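Local coordinates for protein catalase-3 (Neurospora crassa, PDB 4AJ9) that breaks hydrogen peroxide down to oxygen and water with the help of heme, and so probably protects the cell from peroxide, at residues C[113-118]-C[252-257]; C[268-273]-C[309-314]; C[272-277]-C[302-307]; C[333-338]-C[414-419]; C[380-385]-C[394-399]. All coordinates share one frame; numbering follows the deposited sequence.

How the interactions relate
Interactions 2 and 3, both partly buried, hold the same two strands, 270-278 and 305-314, of the antiparallel barrel and share Glu272 and Leu273; both rest on backbone hydrogen bonds, with apolar side chains buried on one side. Interaction 1, buried and about 9 Å from the chain's centre, measured centre to centre, ties a loop to the start of a helix mainly through one carboxylate. Interactions 4 and 5 have their centres about 30 and 39 Å out, yet they too are buried, with neighbouring subunits packed against them. In interaction 4 two crossing arginines and two phenylalanines, with one guanidinium-to-carbonyl bond, do the work; interaction 5 is van der Waals packing between irregular loops.

Interaction 1: residues C[113-118]-C[252-257]; sequences ADTARD and ADFHRQ
Asp114, in the loop between strands 96-104 and 121-128, pushes its carboxylate into the first turn of helix 254-264, where OD2 meets two backbone N-H groups. The bond from Arg256 N is the sound one, 3.0 Å to Asp114 OD2 from above the carboxylate plane; that from His255 N is weak, bent to 123°. CG of Asp114 stands anti to its own carbonyl carbon (chi1 -77°), which turns the acid toward the helix while its backbone N donates to Ala252 O at 3.0 Å. An acid at a helix N-terminus is the motif here: Asp253 occupies the N-cap position but makes no capping bond; its carboxylate pairs with Arg67 and with Gln168 N of the second subunit. The helix end would probably stabilise the charge on Asp114, whose OD1 forms a salt bridge to Arg67. A water links Asp114 OD1 to Arg256 NE, and Arg256 reaches Glu165 of the second subunit. Thr115 lays its CG2 over one face of the His255 ring, 4.0 Å from NE2. Thr115 OG1, set between backbone N and carbonyl carbon (chi1 62°), bonds to Ala244 O. A second water joins His255 ND1 to Asp114 O.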
# COMPACT_ATOMS: atom_id res chain seq x y z
N ALA C 113 12.43 24.37 -6.57
CA ALA C 113 13.76 24.98 -6.54
C ALA C 113 14.34 25.12 -5.13
O ALA C 113 13.64 25.46 -4.17
CB ALA C 113 13.73 26.35 -7.24
N ASP C 114 15.64 24.86 -5.02
CA ASP C 114 16.35 25.03 -3.76
C ASP C 114 16.26 26.47 -3.24
O ASP C 114 16.20 26.70 -2.04
CB ASP C 114 17.83 24.66 -3.93
CG ASP C 114 18.07 23.15 -3.96
OD1 ASP C 114 17.17 22.37 -3.56
OD2 ASP C 114 19.19 22.75 -4.38
N THR C 115 16.24 27.44 -4.16
CA THR C 115 16.26 28.85 -3.77
C THR C 115 14.90 29.54 -3.77
O THR C 115 14.82 30.77 -3.88
CB THR C 115 17.31 29.68 -4.59
OG1 THR C 115 16.96 29.67 -5.99
CG2 THR C 115 18.70 29.10 -4.42
N ALA C 116 13.83 28.77 -3.64
CA ALA C 116 12.54 29.35 -3.25
C ALA C 116 12.74 30.03 -1.90
O ALA C 116 13.59 29.60 -1.13
CB ALA C 116 11.48 28.27 -3.12
N ARG C 117 11.95 31.06 -1.58
CA ARG C 117 11.94 31.59 -0.21
C ARG C 117 11.10 30.69 0.70
O ARG C 117 9.94 30.40 0.40
CB ARG C 117 11.38 33.02 -0.16
CG ARG C 117 11.22 33.54 1.28
CD ARG C 117 10.64 34.95 1.34
NE ARG C 117 11.43 35.95 0.62
CZ ARG C 117 12.58 36.47 1.05
NH1 ARG C 117 13.11 36.06 2.19
NH2 ARG C 117 13.20 37.39 0.32
N ASP C 118 11.66 30.24 1.82
CA ASP C 118 10.96 29.29 2.68
C ASP C 118 11.75 29.04 3.95
O ASP C 118 12.95 29.31 4.02
CB ASP C 118 10.78 27.96 1.93
CG ASP C 118 9.57 27.17 2.41
OD1 ASP C 118 8.90 27.62 3.36
OD2 ASP C 118 9.30 26.10 1.82
N ALA C 252 17.98 24.80 -10.28
CA ALA C 252 17.08 24.40 -9.22
C ALA C 252 17.82 23.57 -8.16
O ALA C 252 17.35 23.43 -7.04
CB ALA C 252 15.91 23.61 -9.80
N ASP C 253 18.98 23.05 -8.54
CA ASP C 253 19.74 22.15 -7.68
C ASP C 253 20.89 22.84 -6.96
O ASP C 253 21.82 22.20 -6.47
CB ASP C 253 20.29 21.00 -8.52
CG ASP C 253 19.17 20.21 -9.18
OD1 ASP C 253 18.32 19.69 -8.43
OD2 ASP C 253 19.13 20.13 -10.42
N PHE C 254 20.82 24.16 -6.88
CA PHE C 254 21.95 24.95 -6.41
C PHE C 254 22.45 24.47 -5.05
O PHE C 254 23.65 24.28 -4.84
CB PHE C 254 21.55 26.43 -6.35
CG PHE C 254 22.65 27.36 -5.87
CD1 PHE C 254 23.74 27.66 -6.69
CD2 PHE C 254 22.56 27.98 -4.63
CE1 PHE C 254 24.73 28.53 -6.26
CE2 PHE C 254 23.55 28.86 -4.20
CZ PHE C 254 24.64 29.13 -5.03
N HIS C 255 21.53 24.27 -4.10
CA HIS C 255 21.94 23.91 -2.74
C HIS C 255 22.40 22.45 -2.63
O HIS C 255 23.40 22.16 -1.96
CB HIS C 255 20.83 24.20 -1.73
CG HIS C 255 20.63 25.65 -1.44
ND1 HIS C 255 19.51 26.14 -0.81
CD2 HIS C 255 21.41 26.73 -1.70
CE1 HIS C 255 19.60 27.46 -0.70
NE2 HIS C 255 20.75 27.84 -1.23
N ARG C 256 21.68 21.52 -3.25
CA ARG C 256 22.14 20.15 -3.19
C ARG C 256 23.47 19.97 -3.93
O ARG C 256 24.29 19.16 -3.53
CB ARG C 256 21.08 19.14 -3.65
CG ARG C 256 20.67 19.21 -5.10
CD ARG C 256 19.70 18.06 -5.45
NE ARG C 256 18.53 18.06 -4.56
CZ ARG C 256 17.51 17.21 -4.65
NH1 ARG C 256 17.50 16.27 -5.58
NH2 ARG C 256 16.49 17.31 -3.80
N GLN C 257 23.67 20.72 -5.02
CA GLN C 257 24.96 20.69 -5.70
C GLN C 257 26.07 21.28 -4.81
O GLN C 257 27.18 20.74 -4.74
CB GLN C 257 24.90 21.43 -7.04
CG GLN C 257 26.15 21.24 -7.91
CD GLN C 257 26.20 19.86 -8.57
OE1 GLN C 257 25.39 19.55 -9.45
NE2 GLN C 257 27.17 19.04 -8.17
O HOH W 1 17.90 19.88 -2.51
O HOH W 2 17.05 25.02 0.06

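Interaction 2: residues C[268-273]-C[309-314]; sequences APSWEL and EMTLNR
Trp271 and Leu312 fit together on the side of the sheet that faces the apolar interior: the six-membered ring of the indole meets the isobutyl group obliquely, with Trp271 CZ3 3.6 Å from Leu312 CD1. The methyl of Met310 fills the next place along, its CE 4.2 Å from Trp271 CE3, reached because the chain bends at its last torsion. Phe103, Phe122 and Trp230 close round the indole, and Trp271 NE1 donates to Met206 O. Strands 270-278 and 305-314 are antiparallel neighbours here, part of the beta barrel that forms the core of heme catalases. Trp271 and Met310 make the hydrogen-bonded pair, with Met310 N to Trp271 O at 2.9 Å and nearly straight.

The other face carries mostly polar side chains. Ser270 OG and Thr311 OG1 meet tip to tip in a 2.6 Å hydrogen bond in which either may donate. Beyond them Ala268 CB nestles between Thr311 CG2, 3.5 Å off, and Leu312 O. The extended Glu309 chain lies over Ser270 CB, which brings Glu309 OE2 within 4.4 Å of Glu272 OE2. That Leu312 O has no polar partner in the model implies some cost to burying it, and the two like-charged carboxylates would probably repel, an effect that Lys233, weakly paired with Glu272, may temper.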
# COMPACT_ATOMS: atom_id res chain seq x y z
N ALA C 268 34.56 19.45 3.79
CA ALA C 268 33.38 19.07 4.57
C ALA C 268 32.93 20.22 5.47
O ALA C 268 33.75 20.87 6.12
CB ALA C 268 33.69 17.84 5.41
N PRO C 269 31.61 20.47 5.50
CA PRO C 269 31.12 21.53 6.38
C PRO C 269 30.97 21.04 7.82
O PRO C 269 30.75 19.84 8.04
CB PRO C 269 29.75 21.86 5.78
CG PRO C 269 29.29 20.55 5.19
CD PRO C 269 30.53 19.84 4.71
N SER C 270 31.12 21.95 8.79
CA SER C 270 30.93 21.62 10.20
C SER C 270 29.94 22.56 10.87
O SER C 270 29.72 23.68 10.40
CB SER C 270 32.26 21.65 10.96
OG SER C 270 33.14 20.69 10.44
N TRP C 271 29.35 22.08 11.96
CA TRP C 271 28.51 22.88 12.83
C TRP C 271 28.83 22.48 14.25
O TRP C 271 29.00 21.29 14.55
CB TRP C 271 27.02 22.58 12.62
CG TRP C 271 26.45 23.04 11.31
CD1 TRP C 271 25.71 24.16 11.09
CD2 TRP C 271 26.54 22.36 10.06
NE1 TRP C 271 25.33 24.23 9.78
CE2 TRP C 271 25.83 23.14 9.11
CE3 TRP C 271 27.16 21.18 9.63
CZ2 TRP C 271 25.73 22.78 7.77
CZ3 TRP C 271 27.05 20.82 8.30
CH2 TRP C 271 26.34 21.61 7.38
N GLU C 272 28.90 23.45 15.15
CA GLU C 272 29.03 23.10 16.56
C GLU C 272 27.64 22.88 17.14
O GLU C 272 26.71 23.61 16.82
CB GLU C 272 29.83 24.16 17.33
CG GLU C 272 31.35 23.96 17.19
CD GLU C 272 32.17 25.11 17.72
OE1 GLU C 272 31.60 26.18 18.00
OE2 GLU C 272 33.40 24.93 17.86
N LEU C 273 27.50 21.84 17.96
CA LEU C 273 26.28 21.63 18.71
C LEU C 273 26.38 22.44 19.99
O LEU C 273 27.31 22.26 20.76
CB LEU C 273 26.12 20.15 19.09
CG LEU C 273 24.83 19.82 19.85
CD1 LEU C 273 23.60 20.24 19.04
CD2 LEU C 273 24.77 18.35 20.18
N GLU C 309 30.98 18.92 18.01
CA GLU C 309 30.97 19.34 16.61
C GLU C 309 30.58 18.21 15.69
O GLU C 309 30.97 17.06 15.90
CB GLU C 309 32.35 19.86 16.21
CG GLU C 309 32.41 20.39 14.78
CD GLU C 309 33.71 21.12 14.46
OE1 GLU C 309 34.76 20.46 14.36
OE2 GLU C 309 33.68 22.36 14.31
N MET C 310 29.82 18.55 14.65
CA MET C 310 29.45 17.59 13.63
C MET C 310 30.03 18.03 12.30
O MET C 310 29.96 19.20 11.94
CB MET C 310 27.92 17.49 13.57
CG MET C 310 27.33 17.16 12.21
SD MET C 310 25.55 16.89 12.40
CE MET C 310 24.87 18.50 11.93
N THR C 311 30.62 17.09 11.57
CA THR C 311 31.20 17.36 10.25
C THR C 311 30.58 16.38 9.26
O THR C 311 30.60 15.17 9.50
CB THR C 311 32.73 17.19 10.28
OG1 THR C 311 33.30 18.16 11.16
CG2 THR C 311 33.34 17.37 8.89
N LEU C 312 30.01 16.89 8.17
CA LEU C 312 29.46 16.04 7.12
C LEU C 312 30.53 15.82 6.06
O LEU C 312 30.93 16.76 5.37
CB LEU C 312 28.21 16.68 6.50
CG LEU C 312 27.11 17.07 7.49
CD1 LEU C 312 25.91 17.72 6.80
CD2 LEU C 312 26.69 15.85 8.31
N ASN C 313 31.02 14.58 5.93
CA ASN C 313 32.13 14.33 5.01
C ASN C 313 31.94 13.17 4.03
O ASN C 313 32.87 12.79 3.33
CB ASN C 313 33.43 14.14 5.80
CG ASN C 313 33.32 13.06 6.85
OD1 ASN C 313 32.38 12.26 6.84
ND2 ASN C 313 34.25 13.05 7.80
N ARG C 314 30.73 12.61 3.98
CA ARG C 314 30.47 11.53 3.03
C ARG C 314 29.15 11.74 2.29
O ARG C 314 28.09 11.80 2.91
CB ARG C 314 30.46 10.16 3.71
CG ARG C 314 31.79 9.68 4.28
CD ARG C 314 32.78 9.29 3.19
NE ARG C 314 33.93 8.57 3.72
CZ ARG C 314 35.05 9.14 4.16
NH1 ARG C 314 35.19 10.46 4.12
NH2 ARG C 314 36.04 8.39 4.63

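Interaction 3: residues C[272-277]-C[302-307]; sequences ELAVQL and APLQVL
In the catalase beta barrel, where strands 270-278 and 305-314 run antiparallel, Val275 and Gln305 form a hydrogen-bonded pair: Val275 N donates to Gln305 O and Gln305 N returns the bond to Val275 O, both at 2.9 Å. Two residues on, Leu307 N reaches Leu273 O at 2.7 Å in a nearly straight line of 170°. Between them Ala274 and Val306 form a non-hydrogen-bonded pair, and Ala274 CB touches Leu304 CB.

Val275 and Leu307 lean together from the same side of the sheet, crossing at about a right angle, with Val275 CG1 3.8 Å from Leu307 CD1; Trp228 and Val226 of the adjoining strand 223-232 also pack on Val275. On the side of Ala274, Val306 CG1 rests on Glu272 CB, CG and CD, and Val306 CG2 comes 3.8 Å from Glu272 OE1.

Past the last bridge, Gln276 takes over. Its CG stands anti to the carbonyl carbon (chi1 -69°) and the chain runs on extended, carrying NE2 to 2.6 Å from Ala302 O; that oxygen lies in the Gln276 amide plane, and NE2 lies in the Ala302 carbonyl plane. Gln276 NE2 also donates to Leu297 O, and OE1 accepts from His229. A water gathers Leu277 N, Pro303 O and Gln305 NE2. With both ends of its amide engaged, Gln276 is fixed in rotation, and side chain and water together continue the polar pairing where direct backbone bonding gives out.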
# COMPACT_ATOMS: atom_id res chain seq x y z
N GLU C 272 28.90 23.45 15.15
CA GLU C 272 29.03 23.10 16.56
C GLU C 272 27.64 22.88 17.14
O GLU C 272 26.71 23.61 16.82
CB GLU C 272 29.83 24.16 17.33
CG GLU C 272 31.35 23.96 17.19
CD GLU C 272 32.17 25.11 17.72
OE1 GLU C 272 31.60 26.18 18.00
OE2 GLU C 272 33.40 24.93 17.86
N LEU C 273 27.50 21.84 17.96
CA LEU C 273 26.28 21.63 18.71
C LEU C 273 26.38 22.44 19.99
O LEU C 273 27.31 22.26 20.76
CB LEU C 273 26.12 20.15 19.09
CG LEU C 273 24.83 19.82 19.85
CD1 LEU C 273 23.60 20.24 19.04
CD2 LEU C 273 24.77 18.35 20.18
N ALA C 274 25.41 23.32 20.22
CA ALA C 274 25.41 24.13 21.43
C ALA C 274 24.03 24.05 22.06
O ALA C 274 23.05 23.75 21.38
CB ALA C 274 25.77 25.57 21.11
N VAL C 275 23.97 24.32 23.36
CA VAL C 275 22.70 24.29 24.08
C VAL C 275 22.52 25.53 24.95
O VAL C 275 23.49 26.12 25.44
CB VAL C 275 22.58 23.08 25.02
CG1 VAL C 275 22.43 21.77 24.21
CG2 VAL C 275 23.78 23.01 25.96
N GLN C 276 21.28 25.94 25.13
CA GLN C 276 20.95 26.84 26.21
C GLN C 276 20.36 25.94 27.29
O GLN C 276 19.59 25.05 26.98
CB GLN C 276 19.93 27.88 25.75
CG GLN C 276 20.51 28.87 24.75
CD GLN C 276 19.48 29.85 24.23
OE1 GLN C 276 18.62 29.49 23.42
NE2 GLN C 276 19.55 31.09 24.69
N LEU C 277 20.74 26.17 28.54
CA LEU C 277 20.26 25.34 29.63
C LEU C 277 19.47 26.19 30.63
O LEU C 277 19.96 27.22 31.09
CB LEU C 277 21.43 24.62 30.32
CG LEU C 277 22.16 23.64 29.39
CD1 LEU C 277 23.47 23.11 29.98
CD2 LEU C 277 21.22 22.49 29.03
N ALA C 302 20.62 33.47 28.42
CA ALA C 302 21.20 32.14 28.54
C ALA C 302 22.09 31.91 27.34
O ALA C 302 21.60 31.68 26.22
CB ALA C 302 20.10 31.08 28.60
N PRO C 303 23.41 32.02 27.55
CA PRO C 303 24.41 31.95 26.48
C PRO C 303 24.52 30.54 25.93
O PRO C 303 24.17 29.58 26.62
CB PRO C 303 25.70 32.32 27.20
CG PRO C 303 25.48 31.88 28.61
CD PRO C 303 24.03 32.15 28.88
N LEU C 304 24.99 30.42 24.69
CA LEU C 304 25.19 29.11 24.08
C LEU C 304 26.36 28.40 24.73
O LEU C 304 27.41 29.00 24.97
CB LEU C 304 25.46 29.26 22.58
CG LEU C 304 24.34 29.96 21.80
CD1 LEU C 304 24.77 30.28 20.37
CD2 LEU C 304 23.09 29.10 21.81
N GLN C 305 26.18 27.12 25.02
CA GLN C 305 27.25 26.31 25.56
C GLN C 305 27.52 25.18 24.58
O GLN C 305 26.65 24.34 24.34
CB GLN C 305 26.88 25.78 26.94
CG GLN C 305 26.41 26.88 27.89
CD GLN C 305 26.12 26.37 29.28
OE1 GLN C 305 26.96 25.74 29.91
NE2 GLN C 305 24.91 26.64 29.77
N VAL C 306 28.71 25.19 23.99
CA VAL C 306 29.07 24.22 22.95
C VAL C 306 29.35 22.83 23.54
O VAL C 306 30.12 22.69 24.49
CB VAL C 306 30.30 24.72 22.14
CG1 VAL C 306 30.74 23.67 21.12
CG2 VAL C 306 29.99 26.04 21.45
N LEU C 307 28.70 21.81 22.99
CA LEU C 307 28.86 20.45 23.49
C LEU C 307 29.76 19.61 22.59
O LEU C 307 30.38 18.64 23.04
CB LEU C 307 27.49 19.75 23.63
CG LEU C 307 26.47 20.34 24.61
CD1 LEU C 307 25.28 19.39 24.80
CD2 LEU C 307 27.11 20.65 25.95
O HOH W 3 22.91 28.17 28.76

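Interaction 4: residues C[333-338]-C[414-419]; sequences IVRGVD and VGRGFF
Arg335 slides its guanidinium between Phe419 and the backbone of Arg416. Phe419 CE1 sits 3.7 Å above the centre of one face, with the ring tipped 62° to the guanidinium; Arg416 CA covers the opposite face. The chain runs extended as far as NE, CG anti to the backbone N (chi1 -178°), bringing NH1 level with Gly417 O, which receives it on a lone pair at 2.9 Å. The Arg416 side chain crosses at about a right angle, and Arg335 NE lies over a face of its guanidinium, offset toward the rim and 3.5 Å from Arg416 NH1. Glu219 pairs with both arginines, which probably offsets the repulsion, and Glu130 holds Arg416 NE.

Phe418 points its ring edge against the type II turn from Val334 to Val337 and the residue after it: Val334 O and Asp338 OD1 lie near the ring plane, CE1 comes 3.3 Å from Val337 O, and Ile333 CG2 touches the same carbon at 3.8 Å. Phe45 of the third subunit lies edge-to-face with Phe418. A water joins Val337 O to Phe419 O. Val337 and Asp338 form the strand pairing with strand 214-217, against which Phe419 packs, while Phe133 of strand 131-138 meets Val334 and Val337.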
# COMPACT_ATOMS: atom_id res chain seq x y z
N ILE C 333 13.94 9.21 20.49
CA ILE C 333 14.57 9.78 21.67
C ILE C 333 15.36 8.71 22.40
O ILE C 333 15.13 7.52 22.19
CB ILE C 333 13.52 10.44 22.60
CG1 ILE C 333 14.18 11.34 23.65
CG2 ILE C 333 12.60 9.39 23.26
CD1 ILE C 333 13.19 12.31 24.32
N VAL C 334 16.33 9.12 23.22
CA VAL C 334 17.20 8.18 23.92
C VAL C 334 17.29 8.53 25.42
O VAL C 334 17.00 9.66 25.81
CB VAL C 334 18.62 8.16 23.32
CG1 VAL C 334 18.59 7.72 21.85
CG2 VAL C 334 19.25 9.56 23.43
N ARG C 335 17.68 7.56 26.23
CA ARG C 335 17.95 7.80 27.65
C ARG C 335 18.82 9.03 27.81
O ARG C 335 19.85 9.15 27.14
CB ARG C 335 18.68 6.60 28.25
CG ARG C 335 18.97 6.74 29.75
CD ARG C 335 19.74 5.51 30.26
NE ARG C 335 20.20 5.67 31.64
CZ ARG C 335 19.59 5.15 32.70
NH1 ARG C 335 18.48 4.43 32.55
NH2 ARG C 335 20.09 5.34 33.91
N GLY C 336 18.43 9.93 28.70
CA GLY C 336 19.16 11.17 28.90
C GLY C 336 18.47 12.40 28.32
O GLY C 336 18.86 13.53 28.60
N VAL C 337 17.43 12.17 27.52
CA VAL C 337 16.68 13.26 26.92
C VAL C 337 15.20 12.98 27.16
O VAL C 337 14.79 11.82 27.21
CB VAL C 337 16.94 13.34 25.40
CG1 VAL C 337 16.21 14.52 24.77
CG2 VAL C 337 18.45 13.43 25.11
N ASP C 338 14.40 14.04 27.34
CA ASP C 338 12.95 13.91 27.50
C ASP C 338 12.20 15.02 26.77
O ASP C 338 12.80 16.02 26.36
CB ASP C 338 12.57 13.92 28.98
CG ASP C 338 11.18 13.32 29.23
OD1 ASP C 338 10.61 12.72 28.30
OD2 ASP C 338 10.66 13.44 30.37
N VAL C 414 17.63 -0.39 35.75
CA VAL C 414 18.02 -1.65 35.13
C VAL C 414 18.16 -1.53 33.62
O VAL C 414 17.26 -1.02 32.95
CB VAL C 414 17.00 -2.76 35.44
CG1 VAL C 414 17.39 -4.06 34.74
CG2 VAL C 414 16.87 -2.96 36.94
N GLY C 415 19.29 -1.99 33.09
CA GLY C 415 19.48 -2.09 31.65
C GLY C 415 19.49 -0.78 30.89
O GLY C 415 19.27 -0.77 29.69
N ARG C 416 19.77 0.32 31.58
CA ARG C 416 19.86 1.63 30.95
C ARG C 416 18.66 1.92 30.05
O ARG C 416 18.82 2.38 28.91
CB ARG C 416 21.18 1.79 30.20
CG ARG C 416 22.38 1.95 31.13
CD ARG C 416 23.63 2.45 30.41
NE ARG C 416 23.44 3.74 29.74
CZ ARG C 416 23.46 4.93 30.34
NH1 ARG C 416 23.64 5.02 31.65
NH2 ARG C 416 23.28 6.04 29.63
N GLY C 417 17.47 1.68 30.56
CA GLY C 417 16.27 1.91 29.80
C GLY C 417 15.94 3.39 29.74
O GLY C 417 16.45 4.19 30.54
N PHE C 418 15.10 3.77 28.79
CA PHE C 418 14.56 5.12 28.76
C PHE C 418 13.73 5.34 30.01
O PHE C 418 13.14 4.40 30.56
CB PHE C 418 13.68 5.33 27.53
CG PHE C 418 13.03 6.68 27.49
CD1 PHE C 418 13.71 7.77 26.97
CD2 PHE C 418 11.76 6.87 28.03
CE1 PHE C 418 13.12 9.03 26.96
CE2 PHE C 418 11.16 8.12 28.01
CZ PHE C 418 11.85 9.21 27.47
N PHE C 419 13.66 6.58 30.48
CA PHE C 419 12.72 6.90 31.54
C PHE C 419 12.25 8.34 31.41
O PHE C 419 13.02 9.23 31.05
CB PHE C 419 13.27 6.61 32.95
CG PHE C 419 14.50 7.41 33.31
CD1 PHE C 419 15.76 7.02 32.87
CD2 PHE C 419 14.39 8.53 34.12
CE1 PHE C 419 16.88 7.75 33.21
CE2 PHE C 419 15.52 9.26 34.48
CZ PHE C 419 16.77 8.86 34.03
O HOH W 4 14.58 10.84 29.57

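Interaction 5: residues C[380-385]-C[394-399]; sequences NHRDGQ and IHHYSP
Asn380 and His396 bring two irregular backbones to 4.7 Å between their CA atoms, where the 394-399 chain bends through an inverse gamma turn centred on His396. The amide of Asn380 lies against the peptide that follows the turn: CG is 3.5 Å from His396 C, and ND2 stands 3.6 Å from Tyr397 N. Asn380 CB presses on His396 O at 3.4 Å.

Arg382 bends at its second torsion (chi2 -66°) and swings its guanidinium over the turn, so that His396 CB sits above one face, 3.8 Å from NH2. Arg382 CG touches the His396 ring at the edge, 3.8 Å from CD2, with guanidinium and ring planes 41° apart. Hydrogen bonds hold the guanidinium: NH1 donates to His381 O at 2.8 Å and to Asn379 O, and NH2 to Asn393 O.

Other subunits add further polar contacts. His156 of the fourth subunit stacks on the His396 ring and bonds to His396 O, while Tyr397 OH reaches Asp178 of that chain. His381 ND1 bonds to Asp21 of the third subunit. Long irregular loops following helix 343-360, which carries Tyr352, the probable axial heme ligand, are characteristic of the wrapping region through which catalase tetramers interlock.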
# COMPACT_ATOMS: atom_id res chain seq x y z
N ASN C 380 9.58 -8.04 20.83
CA ASN C 380 8.65 -9.08 20.43
C ASN C 380 7.80 -8.69 19.23
O ASN C 380 6.77 -9.31 18.98
CB ASN C 380 7.79 -9.50 21.62
CG ASN C 380 8.61 -10.19 22.69
OD1 ASN C 380 9.49 -10.98 22.37
ND2 ASN C 380 8.35 -9.88 23.96
N HIS C 381 8.23 -7.65 18.51
CA HIS C 381 7.57 -7.26 17.26
C HIS C 381 7.77 -8.35 16.20
O HIS C 381 8.87 -8.92 16.09
CB HIS C 381 8.15 -5.96 16.72
CG HIS C 381 7.99 -4.79 17.65
ND1 HIS C 381 8.13 -3.49 17.22
CD2 HIS C 381 7.74 -4.72 18.98
CE1 HIS C 381 7.96 -2.67 18.25
NE2 HIS C 381 7.71 -3.39 19.32
N ARG C 382 6.74 -8.63 15.40
CA ARG C 382 6.85 -9.66 14.37
C ARG C 382 6.04 -9.31 13.13
O ARG C 382 5.13 -8.49 13.19
CB ARG C 382 6.34 -11.01 14.88
CG ARG C 382 7.14 -11.60 16.02
CD ARG C 382 8.55 -11.96 15.60
NE ARG C 382 9.22 -12.70 16.68
CZ ARG C 382 9.91 -12.14 17.66
NH1 ARG C 382 10.03 -10.81 17.72
NH2 ARG C 382 10.48 -12.90 18.59
N ASP C 383 6.37 -9.97 12.02
CA ASP C 383 5.59 -9.88 10.79
C ASP C 383 5.53 -8.45 10.25
O ASP C 383 6.48 -7.68 10.36
CB ASP C 383 4.17 -10.43 11.00
CG ASP C 383 4.14 -11.81 11.64
OD1 ASP C 383 5.21 -12.42 11.86
OD2 ASP C 383 3.02 -12.30 11.91
N GLY C 384 4.39 -8.11 9.65
CA GLY C 384 4.26 -6.83 8.97
C GLY C 384 4.89 -6.86 7.58
O GLY C 384 5.84 -7.61 7.33
N GLN C 385 4.35 -6.05 6.67
CA GLN C 385 4.82 -6.00 5.29
C GLN C 385 6.34 -5.85 5.23
O GLN C 385 6.93 -5.03 5.94
CB GLN C 385 4.15 -4.83 4.54
CG GLN C 385 3.95 -5.05 3.05
CD GLN C 385 2.91 -6.13 2.73
OE1 GLN C 385 1.71 -5.85 2.63
NE2 GLN C 385 3.37 -7.36 2.56
N ILE C 394 10.64 -17.89 19.80
CA ILE C 394 9.26 -18.24 19.47
C ILE C 394 8.28 -17.85 20.58
O ILE C 394 7.08 -17.95 20.40
CB ILE C 394 9.11 -19.75 19.18
CG1 ILE C 394 9.19 -20.55 20.48
CG2 ILE C 394 10.15 -20.20 18.15
CD1 ILE C 394 9.03 -22.06 20.27
N HIS C 395 8.81 -17.41 21.72
CA HIS C 395 7.96 -16.92 22.80
C HIS C 395 7.97 -15.39 22.78
O HIS C 395 8.62 -14.73 23.60
CB HIS C 395 8.37 -17.54 24.14
CG HIS C 395 8.37 -19.04 24.10
ND1 HIS C 395 9.53 -19.78 24.03
CD2 HIS C 395 7.35 -19.93 24.05
CE1 HIS C 395 9.22 -21.07 23.97
NE2 HIS C 395 7.90 -21.18 23.98
N HIS C 396 7.22 -14.86 21.82
CA HIS C 396 7.22 -13.45 21.45
C HIS C 396 6.19 -12.64 22.23
O HIS C 396 5.36 -11.92 21.67
CB HIS C 396 6.98 -13.30 19.94
CG HIS C 396 5.75 -14.01 19.44
ND1 HIS C 396 5.11 -15.00 20.16
CD2 HIS C 396 5.04 -13.87 18.29
CE1 HIS C 396 4.07 -15.44 19.48
NE2 HIS C 396 4.01 -14.78 18.34
N TYR C 397 6.26 -12.75 23.55
CA TYR C 397 5.35 -12.04 24.43
C TYR C 397 6.00 -11.92 25.79
O TYR C 397 6.89 -12.70 26.14
CB TYR C 397 4.02 -12.80 24.54
CG TYR C 397 4.22 -14.24 24.94
CD1 TYR C 397 4.48 -15.21 23.99
CD2 TYR C 397 4.18 -14.63 26.28
CE1 TYR C 397 4.67 -16.52 24.33
CE2 TYR C 397 4.38 -15.96 26.64
CZ TYR C 397 4.63 -16.90 25.66
OH TYR C 397 4.85 -18.23 25.97
N SER C 398 5.55 -10.94 26.56
CA SER C 398 5.99 -10.76 27.94
C SER C 398 4.76 -10.44 28.79
O SER C 398 3.86 -9.74 28.33
CB SER C 398 6.98 -9.59 28.02
OG SER C 398 7.48 -9.43 29.34
N PRO C 399 4.72 -10.94 30.03
CA PRO C 399 5.73 -11.80 30.68
C PRO C 399 5.62 -13.24 30.23
O PRO C 399 4.61 -13.65 29.66
CB PRO C 399 5.36 -11.71 32.16
CG PRO C 399 3.86 -11.54 32.14
CD PRO C 399 3.59 -10.64 30.94